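Local coordinates for protein putative platelet activating factor (Streptococcus pneumoniae, PDB 2HSJ) that is of unknown function but, as a GDSL-like member of the SGNH hydrolase clan, probably hydrolyses ester bonds, at residues D[71-76]-D[112-117]; D[177-182]-D[202-207]. All coordinates share one frame; numbering follows the deposited sequence.

Contact 1: residues D[71-76]-D[112-117]; sequences GLLLEN and EAIIQS
Behind the apolar seam where Leu73 and Leu74 meet Ile114, Leu72 O is gripped by two donors of one residue, Asn76. The backbone bond Asn76 N to Leu72 O and the side-chain bond Asn76 ND2 to Leu72 O both measure 3.1 Å. The amide N-H points fairly straight at the oxygen (160°), which lies nearly in the amide plane; ND2 itself is tilted slightly from the carbonyl plane. Asn76, the first residue to leave helical geometry, thus folds back over the last turn of its own helix, while its OD1 bonds to Arg25 of helix 3-30 and fixes the amide's other end. The seam itself is purely apolar. Leu74 straddles Ala113: its CD1 and CD2 lie 3.9 and 4.0 Å from Ala113 CB, so that the methyl fits into the leucine fork. CD1 of Leu74 also rests on Ile114 CG1, 3.9 Å away. Leu73 meets the outer end of the same isoleucine: Leu73 CD2 lies 3.8 Å from Ile114 CD1, and the two side chains are roughly perpendicular. Ile114 can serve both leucines because CG1 is anti to its carbonyl carbon (chi1 -68°), extending the ethyl branch across to helix 70-75. Leu73 and Ile114 are buried, whereas Leu74 and Ala113 remain partly exposed at the outer edge. The segment axes approach to 9.8 Å at 26°, running in nearly the same direction. Such near-parallel packing suits successive connections of a parallel sheet: in the sequence, helix 70-75 links strand 60-64 to 88-92, passing strand 37-41, and helix 104-121 links 88-92 to 126-130, in the alpha/beta/alpha sandwich of the SGNH hydrolases.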
loop_
_atom_site.group_PDB
_atom_site.type_symbol
_atom_site.label_atom_id
_atom_site.label_comp_id
_atom_site.label_asym_id
_atom_site.label_seq_id
_atom_site.Cartn_x
_atom_site.Cartn_y
_atom_site.Cartn_z
ATOM N N GLY D 71 5.190 -19.875 25.484
ATOM C CA GLY D 71 4.129 -19.573 26.451
ATOM C C GLY D 71 3.738 -18.102 26.512
ATOM O O GLY D 71 2.553 -17.775 26.656
ATOM N N LEU D 72 4.736 -17.216 26.392
ATOM C CA LEU D 72 4.478 -15.779 26.448
ATOM C C LEU D 72 3.706 -15.352 25.203
ATOM O O LEU D 72 2.779 -14.523 25.270
ATOM C CB LEU D 72 5.798 -15.000 26.514
ATOM C CG LEU D 72 6.722 -15.288 27.697
ATOM C CD1 LEU D 72 8.079 -14.578 27.482
ATOM C CD2 LEU D 72 6.077 -14.846 29.006
ATOM N N LEU D 73 4.073 -15.947 24.074
ATOM C CA LEU D 73 3.399 -15.629 22.813
ATOM C C LEU D 73 1.949 -16.068 22.845
ATOM O O LEU D 73 1.056 -15.317 22.455
ATOM C CB LEU D 73 4.130 -16.250 21.609
ATOM C CG LEU D 73 3.432 -16.210 20.250
ATOM C CD1 LEU D 73 3.201 -14.743 19.888
ATOM C CD2 LEU D 73 4.292 -16.908 19.193
ATOM N N LEU D 74 1.712 -17.282 23.324
ATOM C CA LEU D 74 0.343 -17.755 23.429
ATOM C C LEU D 74 -0.523 -16.848 24.315
ATOM O O LEU D 74 -1.632 -16.467 23.940
ATOM C CB LEU D 74 0.319 -19.199 23.955
ATOM C CG LEU D 74 -1.092 -19.748 24.211
ATOM C CD1 LEU D 74 -1.943 -19.790 22.923
ATOM C CD2 LEU D 74 -1.000 -21.120 24.874
ATOM N N GLU D 75 0.007 -16.486 25.481
ATOM C CA GLU D 75 -0.723 -15.650 26.425
ATOM C C GLU D 75 -1.078 -14.278 25.834
ATOM O O GLU D 75 -2.160 -13.738 26.096
ATOM C CB GLU D 75 0.135 -15.475 27.680
ATOM C CG GLU D 75 -0.566 -14.835 28.840
ATOM C CD GLU D 75 0.402 -14.391 29.927
ATOM O OE1 GLU D 75 1.470 -15.037 30.089
ATOM O OE2 GLU D 75 0.092 -13.388 30.611
ATOM N N ASN D 76 -0.167 -13.743 25.009
ATOM C CA ASN D 76 -0.303 -12.396 24.462
ATOM C C ASN D 76 -0.510 -12.382 22.965
ATOM O O ASN D 76 -0.167 -11.405 22.309
ATOM C CB ASN D 76 0.932 -11.586 24.807
ATOM C CG ASN D 76 1.017 -11.326 26.287
ATOM O OD1 ASN D 76 0.340 -10.435 26.807
ATOM N ND2 ASN D 76 1.785 -12.153 26.989
ATOM N N GLU D 112 0.821 -25.655 19.298
ATOM C CA GLU D 112 -0.413 -26.201 18.757
ATOM C C GLU D 112 -1.594 -25.295 19.078
ATOM O O GLU D 112 -2.428 -25.006 18.212
ATOM C CB GLU D 112 -0.633 -27.638 19.208
ATOM C CG GLU D 112 -1.801 -28.243 18.464
ATOM C CD GLU D 112 -1.833 -29.753 18.503
ATOM O OE1 GLU D 112 -1.159 -30.348 19.377
ATOM O OE2 GLU D 112 -2.550 -30.330 17.642
ATOM N N ALA D 113 -1.635 -24.769 20.303
ATOM C CA ALA D 113 -2.701 -23.829 20.655
ATOM C C ALA D 113 -2.665 -22.517 19.831
ATOM O O ALA D 113 -3.708 -21.956 19.485
ATOM C CB ALA D 113 -2.617 -23.500 22.133
ATOM N N ILE D 114 -1.465 -22.025 19.560
ATOM C CA ILE D 114 -1.307 -20.824 18.701
ATOM C C ILE D 114 -1.906 -21.105 17.298
ATOM O O ILE D 114 -2.718 -20.341 16.777
ATOM C CB ILE D 114 0.162 -20.392 18.607
ATOM C CG1 ILE D 114 0.654 -19.856 19.955
ATOM C CG2 ILE D 114 0.334 -19.339 17.501
ATOM C CD1 ILE D 114 2.151 -19.906 20.172
ATOM N N ILE D 115 -1.510 -22.230 16.707
ATOM C CA ILE D 115 -2.009 -22.613 15.392
ATOM C C ILE D 115 -3.530 -22.664 15.399
ATOM O O ILE D 115 -4.207 -22.118 14.513
ATOM C CB ILE D 115 -1.427 -23.987 14.957
ATOM C CG1 ILE D 115 0.059 -23.843 14.660
ATOM C CG2 ILE D 115 -2.159 -24.516 13.735
ATOM C CD1 ILE D 115 0.789 -25.176 14.635
ATOM N N GLN D 116 -4.089 -23.332 16.410
ATOM C CA GLN D 116 -5.541 -23.430 16.491
ATOM C C GLN D 116 -6.234 -22.073 16.711
ATOM O O GLN D 116 -7.313 -21.827 16.179
ATOM C CB GLN D 116 -5.940 -24.398 17.585
ATOM C CG GLN D 116 -5.481 -25.801 17.308
ATOM C CD GLN D 116 -5.706 -26.716 18.495
ATOM O OE1 GLN D 116 -5.957 -26.262 19.612
ATOM N NE2 GLN D 116 -5.608 -28.002 18.262
ATOM N N SER D 117 -5.611 -21.185 17.486
ATOM C CA SER D 117 -6.216 -19.884 17.712
ATOM C C SER D 117 -6.208 -19.041 16.419
ATOM O O SER D 117 -7.202 -18.392 16.066
ATOM C CB SER D 117 -5.477 -19.196 18.843
ATOM O OG SER D 117 -6.120 -17.985 19.200
#

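Contact 2: residues D[177-182]-D[202-207]; sequences DCLTDQ and YQALSK
One methyl group carries most of this contact: Leu179 CD2 settles against the helix surface at Ala204 and Leu205. It lies 3.9 Å from Ala204 CB and equally 3.9 Å from Leu205 N, so it packs on the backbone between the two residues as well as on the alanine methyl. Leu205 CB, at 4.4 Å from the same Leu179 CD2, adds a looser touch. With CG of Leu179 anti to the carbonyl carbon (chi1 -60°) and CD1 taking the extended position, CD2 is the branch turned to the helix. Leu179 and Leu205 are buried, and only apolar side-chain atoms and the helix backbone meet here. The outer part is slack by comparison. Cys178 is directed toward the helix but stops short of it; Cys178 and Lys207 are exposed, and Gln203, also largely open, packs on Ile30 of a second subunit. Behind the leucine, Thr180 OG1 donates to Asp177 O at 2.9 Å, a side-chain bond that reinforces the end of the weakly bonded turn, where Thr180 N makes only a weak bond to the same oxygen. On the helix, Ser206 OG reaches Tyr202 O at 2.7 Å while Ser206 N approaches that oxygen from the other face of its plane. Helix 199-209 has Leu179 and Tyr190 of a loop against Ala204, while Tyr202 and Ser206 pack on Leu53 of helix 50-54. Helix 176-179 follows strand 170-173, the last strand of the sheet, and at its end Leu179 is tied by backbone bonds to Lys187.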
loop_
_atom_site.group_PDB
_atom_site.type_symbol
_atom_site.label_atom_id
_atom_site.label_comp_id
_atom_site.label_asym_id
_atom_site.label_seq_id
_atom_site.Cartn_x
_atom_site.Cartn_y
_atom_site.Cartn_z
ATOM N N ASP D 177 19.504 -25.854 8.195
ATOM C CA ASP D 177 20.670 -26.322 7.448
ATOM C C ASP D 177 21.306 -25.207 6.607
ATOM O O ASP D 177 22.529 -25.218 6.372
ATOM C CB ASP D 177 20.309 -27.530 6.583
ATOM C CG ASP D 177 19.987 -28.789 7.412
ATOM O OD1 ASP D 177 20.489 -28.933 8.549
ATOM O OD2 ASP D 177 19.258 -29.670 6.897
ATOM N N CYS D 178 20.496 -24.234 6.186
ATOM C CA CYS D 178 21.001 -23.087 5.410
ATOM C C CYS D 178 21.965 -22.198 6.175
ATOM O O CYS D 178 22.750 -21.468 5.568
ATOM C CB CYS D 178 19.863 -22.221 4.879
ATOM S SG CYS D 178 18.878 -23.084 3.609
ATOM N N LEU D 179 21.891 -22.245 7.501
ATOM C CA LEU D 179 22.679 -21.349 8.343
ATOM C C LEU D 179 23.868 -22.055 8.980
ATOM O O LEU D 179 24.682 -21.414 9.635
ATOM C CB LEU D 179 21.811 -20.677 9.426
ATOM C CG LEU D 179 20.668 -19.818 8.893
ATOM C CD1 LEU D 179 19.958 -19.181 10.076
ATOM C CD2 LEU D 179 21.173 -18.790 7.897
ATOM N N THR D 180 23.971 -23.366 8.771
ATOM C CA THR D 180 25.075 -24.127 9.386
ATOM C C THR D 180 26.333 -24.131 8.538
ATOM O O THR D 180 26.275 -24.019 7.306
ATOM C CB THR D 180 24.690 -25.595 9.680
ATOM O OG1 THR D 180 24.253 -26.225 8.469
ATOM C CG2 THR D 180 23.577 -25.657 10.715
ATOM N N ASP D 181 27.474 -24.271 9.195
ATOM C CA ASP D 181 28.718 -24.547 8.481
ATOM C C ASP D 181 28.825 -26.071 8.322
ATOM O O ASP D 181 27.883 -26.807 8.633
ATOM C CB ASP D 181 29.924 -23.921 9.211
ATOM C CG ASP D 181 30.145 -24.499 10.596
ATOM O OD1 ASP D 181 29.568 -25.555 10.901
ATOM O OD2 ASP D 181 30.918 -23.892 11.369
ATOM N N GLN D 182 29.957 -26.558 7.838
ATOM C CA GLN D 182 30.085 -27.988 7.593
ATOM C C GLN D 182 30.211 -28.829 8.871
ATOM O O GLN D 182 30.122 -30.055 8.807
ATOM C CB GLN D 182 31.252 -28.261 6.636
ATOM C CG GLN D 182 31.198 -27.397 5.365
ATOM C CD GLN D 182 29.868 -27.485 4.645
ATOM O OE1 GLN D 182 29.222 -26.460 4.378
ATOM N NE2 GLN D 182 29.440 -28.714 4.334
ATOM N N TYR D 202 21.367 -12.723 8.560
ATOM C CA TYR D 202 20.023 -12.346 8.101
ATOM C C TYR D 202 19.893 -12.378 6.577
ATOM O O TYR D 202 18.834 -12.716 6.025
ATOM C CB TYR D 202 19.645 -10.960 8.635
ATOM C CG TYR D 202 19.139 -10.952 10.061
ATOM C CD1 TYR D 202 17.904 -11.545 10.372
ATOM C CD2 TYR D 202 19.823 -10.268 11.067
ATOM C CE1 TYR D 202 17.398 -11.531 11.661
ATOM C CE2 TYR D 202 19.321 -10.235 12.379
ATOM C CZ TYR D 202 18.095 -10.854 12.653
ATOM O OH TYR D 202 17.592 -10.832 13.924
ATOM N N GLN D 203 20.957 -12.031 5.875
ATOM C CA GLN D 203 20.879 -12.063 4.412
ATOM C C GLN D 203 20.680 -13.514 3.964
ATOM O O GLN D 203 19.897 -13.807 3.049
ATOM C CB GLN D 203 22.162 -11.473 3.804
ATOM C CG GLN D 203 22.137 -11.508 2.291
ATOM C CD GLN D 203 23.396 -10.948 1.702
ATOM O OE1 GLN D 203 24.501 -11.333 2.106
ATOM N NE2 GLN D 203 23.245 -10.057 0.708
ATOM N N ALA D 204 21.432 -14.410 4.606
ATOM C CA ALA D 204 21.360 -15.842 4.240
ATOM C C ALA D 204 19.987 -16.412 4.591
ATOM O O ALA D 204 19.407 -17.178 3.808
ATOM C CB ALA D 204 22.446 -16.615 4.969
ATOM N N LEU D 205 19.470 -16.043 5.764
ATOM C CA LEU D 205 18.128 -16.463 6.179
ATOM C C LEU D 205 17.081 -15.970 5.188
ATOM O O LEU D 205 16.186 -16.712 4.791
ATOM C CB LEU D 205 17.815 -15.950 7.602
ATOM C CG LEU D 205 16.422 -16.300 8.171
ATOM C CD1 LEU D 205 16.134 -17.824 8.132
ATOM C CD2 LEU D 205 16.272 -15.733 9.574
ATOM N N SER D 206 17.219 -14.717 4.752
ATOM C CA SER D 206 16.271 -14.140 3.819
ATOM C C SER D 206 16.267 -14.862 2.467
ATOM O O SER D 206 15.205 -15.096 1.862
ATOM C CB SER D 206 16.594 -12.658 3.633
ATOM O OG SER D 206 16.472 -11.978 4.861
ATOM N N LYS D 207 17.455 -15.226 1.997
ATOM C CA LYS D 207 17.555 -15.956 0.737
ATOM C C LYS D 207 16.845 -17.319 0.867
ATOM O O LYS D 207 16.128 -17.736 -0.049
ATOM C CB LYS D 207 19.024 -16.151 0.381
ATOM C CG LYS D 207 19.282 -16.892 -0.919
ATOM C CD LYS D 207 20.789 -16.880 -1.193
ATOM C CE LYS D 207 21.252 -18.132 -1.914
ATOM N NZ LYS D 207 21.269 -17.987 -3.393
#

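From the N terminus, the long helix 3-30 comes first and later receives Asn76 of contact 1. That contact closes a loop of 35 residues containing strand 88-92, joining two helices of successive crossovers. The chain then adds strands 126-130 and 170-173 before contact 2 opens and closes a shorter loop of 19 residues with no strand in it, the region where relatives usually carry the catalytic Asp and His. The two loops neither nest nor cross. The centres of contacts 1 and 2 lie about 27 Å apart, on opposite sides of the chain's centre. Contact 1 ties helices of two successive crossovers, and contact 2 ties the short helix after strand 170-173 to helix 199-209.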